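Local coordinates for AT-rich interactive domain-containing protein 4 (Arabidopsis thaliana, PDB 6LQF) that binds DNA through its ARID domain and a lysine-trimethylated histone H3 peptide through its PHD finger, joining the two in one cassette, at residues 70-75 with 92-97; 86-91 with 100-105; 169-172 with 176-179. All coordinates share one frame; numbering follows the deposited sequence.

Interactions 1 and 2 belong to the ARID domain and lie about 11 Å apart between centres, whereas interaction 3 sits in the PHD finger, its centre about 18 and 16 Å from theirs. The first two alternate along the chain and their segments touch: the CH2 corner of the W87 indole packs on CG2 of V73 at 3.5 Å, and the N of F92 probably donates to the O of W87. Interaction 2 meets the DNA directly. It also touches interaction 3, because the carbonyl O of A172 is approached at 2.9 Å by NE2 of Q90, and equally by ND2 of N86, joining ARID domain and PHD finger. The bound peptide runs within reach of all three.

Interaction 1 of 3, residues 70-75 with 92-97; sequences YREVVS and FSKMRN
E72 and K94 meet through their side chains alone, which cross at about a right angle, and theirs is the one direct contact between residues 70-75, on helix 66-74, and residues 92-97, in the loop that follows helix 87-91. Both CA-CB bonds point toward the opposite segment, although the CA atoms are still 7.7 Å apart. The charged ends join in a salt bridge, with K94 NZ donating to E72 OE2 at 2.9 Å. The ammonium does not approach in the plane of the carboxylate but from above it, 47° out.

The shape of the lysine explains this approach. Its CG, beside the backbone N (chi1 -62°), already lies against the carboxylate, 3.6 Å from CD of E72. Bends at chi2, chi3 and chi4 then loop the chain outward and return NZ to OE2. Further back, K94 CB lies 3.8 Å from CG of E72, so methylene packing accompanies the ionic bond. E72 is itself bent at chi2, which swings its carboxylate out of line with the first part of its chain.

The two carboxylate oxygens have different tasks. OE2 takes K94, while OE1 forms a salt bridge with R76 and another with a basic side chain of the bound peptide. V91 of helix 87-91 packs on the E72 side chain, and K94 also packs on a basic side chain of the peptide.

E72 is buried, K94 exposed. A buried carboxylate paired with K94, R76 and a basic peptide side chain would be expected to stay ionised, and its negative charge probably draws these basic groups together. The acid thus links its own helix, the K94 loop and the histone peptide electrostatically.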
# COMPACT_ATOMS: atom_id res chain seq x y z
N TYR A 70 -4.57 -2.70 0.41
CA TYR A 70 -4.84 -1.67 -0.60
C TYR A 70 -4.22 -0.34 -0.23
O TYR A 70 -3.52 0.24 -1.05
CB TYR A 70 -6.34 -1.49 -0.77
CG TYR A 70 -6.69 -0.53 -1.89
CD1 TYR A 70 -6.56 -0.92 -3.24
CD2 TYR A 70 -7.23 0.73 -1.61
CE1 TYR A 70 -6.93 -0.07 -4.25
CE2 TYR A 70 -7.61 1.61 -2.64
CZ TYR A 70 -7.49 1.17 -3.95
OH TYR A 70 -7.86 2.03 -4.97
N ARG A 71 -4.42 0.10 1.02
CA ARG A 71 -3.90 1.43 1.44
C ARG A 71 -2.38 1.48 1.32
O ARG A 71 -1.82 2.50 0.83
CB ARG A 71 -4.33 1.77 2.85
CG ARG A 71 -5.84 2.03 2.89
CD ARG A 71 -6.32 2.70 4.12
NE ARG A 71 -6.03 1.94 5.30
CZ ARG A 71 -6.29 2.38 6.53
NH1 ARG A 71 -6.83 3.59 6.70
NH2 ARG A 71 -6.01 1.62 7.59
N GLU A 72 -1.71 0.40 1.71
CA GLU A 72 -0.25 0.44 1.69
C GLU A 72 0.29 0.45 0.26
O GLU A 72 1.33 1.08 -0.05
CB GLU A 72 0.34 -0.74 2.45
CG GLU A 72 0.09 -0.66 3.96
CD GLU A 72 0.47 0.70 4.60
OE1 GLU A 72 1.52 1.27 4.23
OE2 GLU A 72 -0.26 1.22 5.51
N VAL A 73 -0.39 -0.20 -0.66
CA VAL A 73 0.09 -0.26 -2.04
C VAL A 73 -0.23 1.02 -2.79
O VAL A 73 0.68 1.57 -3.48
CB VAL A 73 -0.51 -1.47 -2.78
CG1 VAL A 73 -0.22 -1.39 -4.32
CG2 VAL A 73 0.11 -2.74 -2.21
N VAL A 74 -1.44 1.57 -2.61
CA VAL A 74 -1.74 2.74 -3.44
C VAL A 74 -0.98 3.96 -2.91
O VAL A 74 -0.64 4.86 -3.68
CB VAL A 74 -3.23 3.04 -3.58
CG1 VAL A 74 -3.89 1.82 -4.24
CG2 VAL A 74 -3.90 3.33 -2.21
N SER A 75 -0.67 3.98 -1.60
CA SER A 75 0.11 5.12 -1.03
C SER A 75 1.52 5.15 -1.60
O SER A 75 2.19 6.21 -1.53
CB SER A 75 0.15 5.04 0.47
OG SER A 75 0.93 3.97 0.93
N PHE A 92 2.92 -6.07 4.53
CA PHE A 92 2.46 -7.11 5.48
C PHE A 92 2.47 -6.63 6.91
O PHE A 92 1.57 -6.96 7.67
CB PHE A 92 3.30 -8.38 5.28
CG PHE A 92 2.90 -9.56 6.16
CD1 PHE A 92 1.60 -10.03 6.18
CD2 PHE A 92 3.87 -10.23 6.89
CE1 PHE A 92 1.26 -11.18 6.93
CE2 PHE A 92 3.55 -11.35 7.64
CZ PHE A 92 2.23 -11.82 7.66
N SER A 93 3.46 -5.84 7.29
CA SER A 93 3.59 -5.34 8.67
C SER A 93 2.45 -4.45 9.12
O SER A 93 2.28 -4.25 10.34
CB SER A 93 4.94 -4.63 8.77
OG SER A 93 4.91 -3.53 7.86
N LYS A 94 1.65 -3.92 8.20
CA LYS A 94 0.53 -3.03 8.51
C LYS A 94 -0.80 -3.74 8.45
O LYS A 94 -1.86 -3.13 8.68
CB LYS A 94 0.47 -1.88 7.53
CG LYS A 94 1.66 -0.96 7.51
CD LYS A 94 1.84 -0.34 8.87
CE LYS A 94 0.79 0.70 9.14
NZ LYS A 94 0.90 1.79 8.15
N MET A 95 -0.78 -5.01 8.02
CA MET A 95 -2.01 -5.79 7.94
C MET A 95 -2.35 -6.52 9.20
O MET A 95 -1.45 -6.90 9.95
CB MET A 95 -1.89 -6.82 6.82
CG MET A 95 -1.70 -6.14 5.50
SD MET A 95 -1.33 -7.25 4.10
CE MET A 95 -2.87 -8.23 4.03
N ARG A 96 -3.64 -6.77 9.41
CA ARG A 96 -4.04 -7.56 10.59
C ARG A 96 -3.42 -8.95 10.58
O ARG A 96 -3.28 -9.58 11.66
CB ARG A 96 -5.56 -7.72 10.69
CG ARG A 96 -6.25 -6.46 11.02
CD ARG A 96 -7.73 -6.82 11.36
NE ARG A 96 -8.51 -7.20 10.19
CZ ARG A 96 -9.23 -6.31 9.50
NH1 ARG A 96 -9.21 -5.04 9.86
NH2 ARG A 96 -9.93 -6.68 8.45
N ASN A 97 -3.02 -9.43 9.39
CA ASN A 97 -2.47 -10.78 9.24
C ASN A 97 -1.06 -10.90 9.79
O ASN A 97 -0.56 -12.02 9.98
CB ASN A 97 -2.51 -11.17 7.76
CG ASN A 97 -3.87 -10.99 7.20
OD1 ASN A 97 -4.23 -9.91 6.73
ND2 ASN A 97 -4.69 -12.04 7.30

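Interaction 2 of 3, residues 86-91 with 100-105; sequences NWKGQV and LTNRMT. With nucleotides of chain D; nucleotides of chain C.
The backbones of the short helix 87-91 and the irregular segment 100-105 stay well apart, 8.3 Å between the CA atoms of K88 and T105, and K88 bridges the interval. With CG anti to the backbone N (chi1 -179°), its chain runs out extended until a bend at chi4 brings NZ to the carbonyl O of M104, a 2.8 Å hydrogen bond that arrives from above the carbonyl plane. A water links K88 NZ to ND2 of N102, whose amide also donates to the O of T99. OD1 of N102 accepts in plane, on a lone pair, from the N of M104, closing an Asx turn that leads into the inverse gamma turn centred on M104.

Both segments grip DNA. W87 N and K88 N donate to OP1 and OP2 of DG5 of chain D, the first at 2.8 Å, while ND2 of N86 reaches OP1 of DA4 of chain D almost straight (170°). OD1 of the same N86 caps the helix by accepting from G89 N. Across the way, R103 NE binds OP2 of DA6 of chain C, and T105 OG1 donates to N7 of that adenine at 2.7 Å. Helix N-terminus on one strand's phosphates, loop on a phosphate and a base of the other: this is the DNA-binding surface of an ARID domain, related to the helix-turn-helix class.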
# COMPACT_ATOMS: atom_id res chain seq x y z
N ASN A 86 8.27 -2.87 -0.65
CA ASN A 86 8.69 -3.95 0.22
C ASN A 86 7.44 -4.60 0.78
O ASN A 86 6.83 -4.13 1.73
CB ASN A 86 9.58 -3.40 1.34
CG ASN A 86 10.12 -4.47 2.27
OD1 ASN A 86 9.71 -5.63 2.17
ND2 ASN A 86 11.03 -4.11 3.20
N TRP A 87 7.05 -5.72 0.15
CA TRP A 87 5.77 -6.36 0.47
C TRP A 87 5.83 -7.02 1.84
O TRP A 87 4.98 -6.78 2.69
CB TRP A 87 5.42 -7.39 -0.63
CG TRP A 87 5.13 -6.72 -1.93
CD1 TRP A 87 6.04 -6.34 -2.87
CD2 TRP A 87 3.86 -6.31 -2.42
NE1 TRP A 87 5.42 -5.68 -3.93
CE2 TRP A 87 4.05 -5.69 -3.67
CE3 TRP A 87 2.54 -6.45 -1.93
CZ2 TRP A 87 2.98 -5.18 -4.41
CZ3 TRP A 87 1.48 -5.98 -2.69
CH2 TRP A 87 1.72 -5.34 -3.93
N LYS A 88 6.83 -7.86 2.08
CA LYS A 88 6.94 -8.47 3.41
C LYS A 88 7.17 -7.47 4.54
O LYS A 88 6.56 -7.54 5.64
CB LYS A 88 8.04 -9.52 3.41
CG LYS A 88 8.20 -10.22 4.74
CD LYS A 88 8.89 -11.60 4.53
CE LYS A 88 9.08 -12.41 5.81
NZ LYS A 88 7.82 -12.94 6.48
N GLY A 89 8.06 -6.51 4.28
CA GLY A 89 8.52 -5.61 5.33
C GLY A 89 7.73 -4.35 5.56
O GLY A 89 7.81 -3.79 6.67
N GLN A 90 7.01 -3.84 4.58
CA GLN A 90 6.26 -2.60 4.75
C GLN A 90 4.77 -2.75 4.44
O GLN A 90 3.99 -1.94 4.92
CB GLN A 90 6.82 -1.49 3.84
CG GLN A 90 8.14 -0.96 4.33
CD GLN A 90 8.68 0.14 3.42
OE1 GLN A 90 7.90 1.03 3.00
NE2 GLN A 90 9.99 0.09 3.12
N VAL A 91 4.34 -3.78 3.70
CA VAL A 91 2.90 -3.92 3.46
C VAL A 91 2.33 -4.87 4.48
O VAL A 91 1.35 -4.52 5.20
CB VAL A 91 2.62 -4.45 2.04
CG1 VAL A 91 1.13 -4.69 1.78
CG2 VAL A 91 3.16 -3.41 1.06
N LEU A 100 4.29 -10.98 15.04
CA LEU A 100 5.68 -10.67 15.34
C LEU A 100 6.61 -11.79 14.92
O LEU A 100 7.61 -11.58 14.24
CB LEU A 100 5.84 -10.40 16.83
CG LEU A 100 7.23 -9.95 17.25
CD1 LEU A 100 7.20 -8.46 17.59
CD2 LEU A 100 7.72 -10.79 18.44
N THR A 101 6.26 -12.99 15.35
CA THR A 101 6.98 -14.18 14.97
C THR A 101 6.07 -14.94 14.03
O THR A 101 4.99 -15.39 14.42
CB THR A 101 7.34 -15.08 16.17
OG1 THR A 101 6.14 -15.58 16.76
CG2 THR A 101 8.14 -14.30 17.20
N ASN A 102 6.49 -15.00 12.79
CA ASN A 102 5.76 -15.71 11.75
C ASN A 102 6.79 -16.31 10.84
O ASN A 102 7.95 -15.83 10.79
CB ASN A 102 4.81 -14.77 10.98
CG ASN A 102 5.56 -13.81 10.05
OD1 ASN A 102 6.00 -14.19 8.97
ND2 ASN A 102 5.70 -12.56 10.46
N ARG A 103 6.39 -17.35 10.12
CA ARG A 103 7.25 -17.96 9.10
C ARG A 103 6.64 -17.81 7.70
O ARG A 103 6.59 -18.77 6.92
CB ARG A 103 7.48 -19.44 9.41
CG ARG A 103 8.38 -19.71 10.63
CD ARG A 103 9.69 -18.93 10.54
NE ARG A 103 10.53 -19.34 9.42
CZ ARG A 103 11.50 -18.59 8.88
NH1 ARG A 103 11.75 -17.37 9.36
NH2 ARG A 103 12.21 -19.05 7.86
N MET A 104 6.14 -16.61 7.41
CA MET A 104 5.47 -16.31 6.15
C MET A 104 6.50 -15.91 5.11
O MET A 104 6.57 -14.76 4.68
CB MET A 104 4.46 -15.19 6.36
CG MET A 104 3.31 -15.61 7.32
SD MET A 104 2.21 -16.89 6.66
CE MET A 104 1.72 -16.16 5.13
N THR A 105 7.35 -16.86 4.77
CA THR A 105 8.49 -16.61 3.93
C THR A 105 8.15 -16.29 2.50
O THR A 105 8.95 -15.68 1.77
CB THR A 105 9.40 -17.81 3.93
OG1 THR A 105 8.59 -18.93 3.68
CG2 THR A 105 10.07 -17.97 5.31
P DG D 5 9.35 -8.59 -0.89
OP1 DG D 5 8.95 -7.23 -1.26
OP2 DG D 5 8.53 -9.30 0.18
O5' DG D 5 9.37 -9.47 -2.18
C5' DG D 5 10.01 -8.92 -3.34
C4' DG D 5 10.20 -10.02 -4.39
O4' DG D 5 11.22 -10.95 -3.94
C3' DG D 5 8.96 -10.83 -4.71
O3' DG D 5 8.99 -11.17 -6.14
C2' DG D 5 9.17 -12.05 -3.83
C1' DG D 5 10.68 -12.26 -3.90
N9 DG D 5 11.24 -12.93 -2.73
C8 DG D 5 11.07 -12.59 -1.42
N7 DG D 5 11.65 -13.41 -0.58
C5 DG D 5 12.26 -14.34 -1.42
C6 DG D 5 13.07 -15.45 -1.12
O6 DG D 5 13.39 -15.88 0.01
N1 DG D 5 13.45 -16.17 -2.27
C2 DG D 5 13.19 -15.76 -3.54
N2 DG D 5 13.63 -16.54 -4.54
N3 DG D 5 12.45 -14.70 -3.83
C4 DG D 5 12.05 -14.02 -2.73
P DA C 6 10.25 -23.70 8.26
OP1 DA C 6 10.68 -24.57 9.38
OP2 DA C 6 10.51 -22.25 8.33
O5' DA C 6 10.99 -24.31 6.98
C5' DA C 6 10.64 -25.62 6.54
C4' DA C 6 11.37 -25.97 5.23
O4' DA C 6 10.71 -25.30 4.12
C3' DA C 6 12.83 -25.57 5.16
O3' DA C 6 13.56 -26.55 4.40
C2' DA C 6 12.79 -24.22 4.41
C1' DA C 6 11.64 -24.44 3.45
N9 DA C 6 10.90 -23.23 3.10
C8 DA C 6 10.42 -22.27 3.96
N7 DA C 6 9.74 -21.32 3.38
C5 DA C 6 9.78 -21.67 2.02
C6 DA C 6 9.23 -21.07 0.88
N6 DA C 6 8.51 -19.93 0.89
N1 DA C 6 9.45 -21.71 -0.31
C2 DA C 6 10.16 -22.83 -0.32
N3 DA C 6 10.71 -23.51 0.70
C4 DA C 6 10.46 -22.87 1.85
P DA D 4 13.08 -7.20 4.76
OP1 DA D 4 12.34 -5.90 4.87
OP2 DA D 4 12.82 -8.25 5.79
O5' DA D 4 12.71 -7.84 3.34
C5' DA D 4 12.91 -7.05 2.16
C4' DA D 4 12.69 -7.87 0.92
O4' DA D 4 13.72 -8.91 0.86
C3' DA D 4 11.32 -8.56 0.87
O3' DA D 4 10.88 -8.49 -0.47
C2' DA D 4 11.71 -9.99 1.21
C1' DA D 4 13.05 -10.10 0.48
N9 DA D 4 13.88 -11.21 0.90
C8 DA D 4 14.15 -11.65 2.15
N7 DA D 4 14.97 -12.71 2.17
C5 DA D 4 15.21 -12.94 0.84
C6 DA D 4 16.00 -13.92 0.16
N6 DA D 4 16.65 -14.91 0.79
N1 DA D 4 16.00 -13.90 -1.16
C2 DA D 4 15.36 -12.92 -1.81
N3 DA D 4 14.62 -11.93 -1.29
C4 DA D 4 14.60 -12.01 0.05
O HOH W 1 7.27 -10.95 8.59

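Interaction 3 of 3, residues 169-172 with 176-179; sequences KDYA and GLEY
Y171 lies under L177 where the last turn of helix 168-172 meets the chain that follows it, in the zinc-binding PHD finger. One backbone hydrogen bond joins the segments: L177 N donates to D170 O at 2.9 Å, nearly straight (170°) and tilted 20° from the carbonyl plane. G176 lies close beside the helix, its CA 3.3 Å from D170 O.

Apolar packing centres on the tyrosine ring. L177 CB sits over one face in a CH-pi contact, 4.0 Å from the ring centroid, and CD1 of the same leucine covers that face nearer the rim. The leucine's chi1 turns CG toward the helix, and the extended chi2 sets CD1 against D170 CB at 3.7 Å. CE1 of Y171 approaches the edge of the Y179 ring, and F157 meets the Y171 ring at about 60° between planes.

Among the polar ends, D170 pairs with neighbouring K173 in a salt bridge, and Y179 OH bonds to D160. Y171 and L177 also make backbone hydrogen bonds to the histone peptide, and the side chains of Y171 and Y179 pack on apolar peptide side chains, so the contact forms part of the peptide-binding surface. The Y171 hydroxyl is hydrogen-bonded to G166 N and, at 2.6 Å from OH, to a water that donates to E178 O.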
# COMPACT_ATOMS: atom_id res chain seq x y z
N LYS A 169 18.93 1.18 1.80
CA LYS A 169 18.43 -0.14 2.18
C LYS A 169 18.11 -0.18 3.69
O LYS A 169 17.26 -0.99 4.11
CB LYS A 169 19.45 -1.22 1.78
CG LYS A 169 20.71 -1.19 2.61
CD LYS A 169 21.61 -2.34 2.20
CE LYS A 169 22.98 -2.26 2.83
NZ LYS A 169 23.91 -3.18 2.12
N ASP A 170 18.75 0.70 4.47
CA ASP A 170 18.47 0.69 5.90
C ASP A 170 17.22 1.48 6.28
O ASP A 170 16.71 1.29 7.37
CB ASP A 170 19.67 1.20 6.66
CG ASP A 170 20.80 0.19 6.69
OD1 ASP A 170 20.51 -1.03 6.77
OD2 ASP A 170 21.96 0.61 6.63
N TYR A 171 16.72 2.29 5.36
CA TYR A 171 15.40 2.90 5.48
C TYR A 171 14.32 1.93 4.97
O TYR A 171 13.24 1.87 5.56
CB TYR A 171 15.32 4.20 4.67
CG TYR A 171 16.23 5.25 5.24
CD1 TYR A 171 15.81 6.07 6.27
CD2 TYR A 171 17.54 5.38 4.77
CE1 TYR A 171 16.68 7.03 6.83
CE2 TYR A 171 18.38 6.33 5.33
CZ TYR A 171 17.94 7.14 6.36
OH TYR A 171 18.74 8.11 6.96
N ALA A 172 14.65 1.20 3.90
CA ALA A 172 13.64 0.38 3.26
C ALA A 172 13.37 -0.96 3.94
O ALA A 172 12.25 -1.52 3.79
CB ALA A 172 14.04 0.16 1.83
N GLY A 176 12.83 -0.09 9.58
CA GLY A 176 14.09 0.57 9.31
C GLY A 176 14.25 1.95 9.94
O GLY A 176 13.45 2.38 10.78
N LEU A 177 15.30 2.62 9.52
CA LEU A 177 15.64 3.94 10.10
C LEU A 177 14.52 4.95 9.98
O LEU A 177 13.79 4.96 8.96
CB LEU A 177 16.87 4.50 9.39
CG LEU A 177 18.15 3.71 9.58
CD1 LEU A 177 19.26 4.32 8.68
CD2 LEU A 177 18.59 3.77 11.03
N GLU A 178 14.41 5.84 10.98
CA GLU A 178 13.48 6.96 10.90
C GLU A 178 14.00 7.98 9.87
O GLU A 178 15.19 8.24 9.82
CB GLU A 178 13.36 7.64 12.30
CG GLU A 178 12.54 8.90 12.35
CD GLU A 178 12.71 9.63 13.69
OE1 GLU A 178 13.73 9.41 14.36
OE2 GLU A 178 11.82 10.43 14.05
N TYR A 179 13.13 8.51 9.01
CA TYR A 179 13.54 9.57 8.11
C TYR A 179 12.78 10.87 8.41
O TYR A 179 11.56 10.86 8.46
CB TYR A 179 13.32 9.16 6.64
CG TYR A 179 13.69 10.29 5.71
CD1 TYR A 179 15.02 10.62 5.50
CD2 TYR A 179 12.71 11.04 5.05
CE1 TYR A 179 15.36 11.68 4.67
CE2 TYR A 179 13.05 12.11 4.21
CZ TYR A 179 14.38 12.43 4.06
OH TYR A 179 14.78 13.48 3.24
O HOH W 2 18.09 9.58 9.05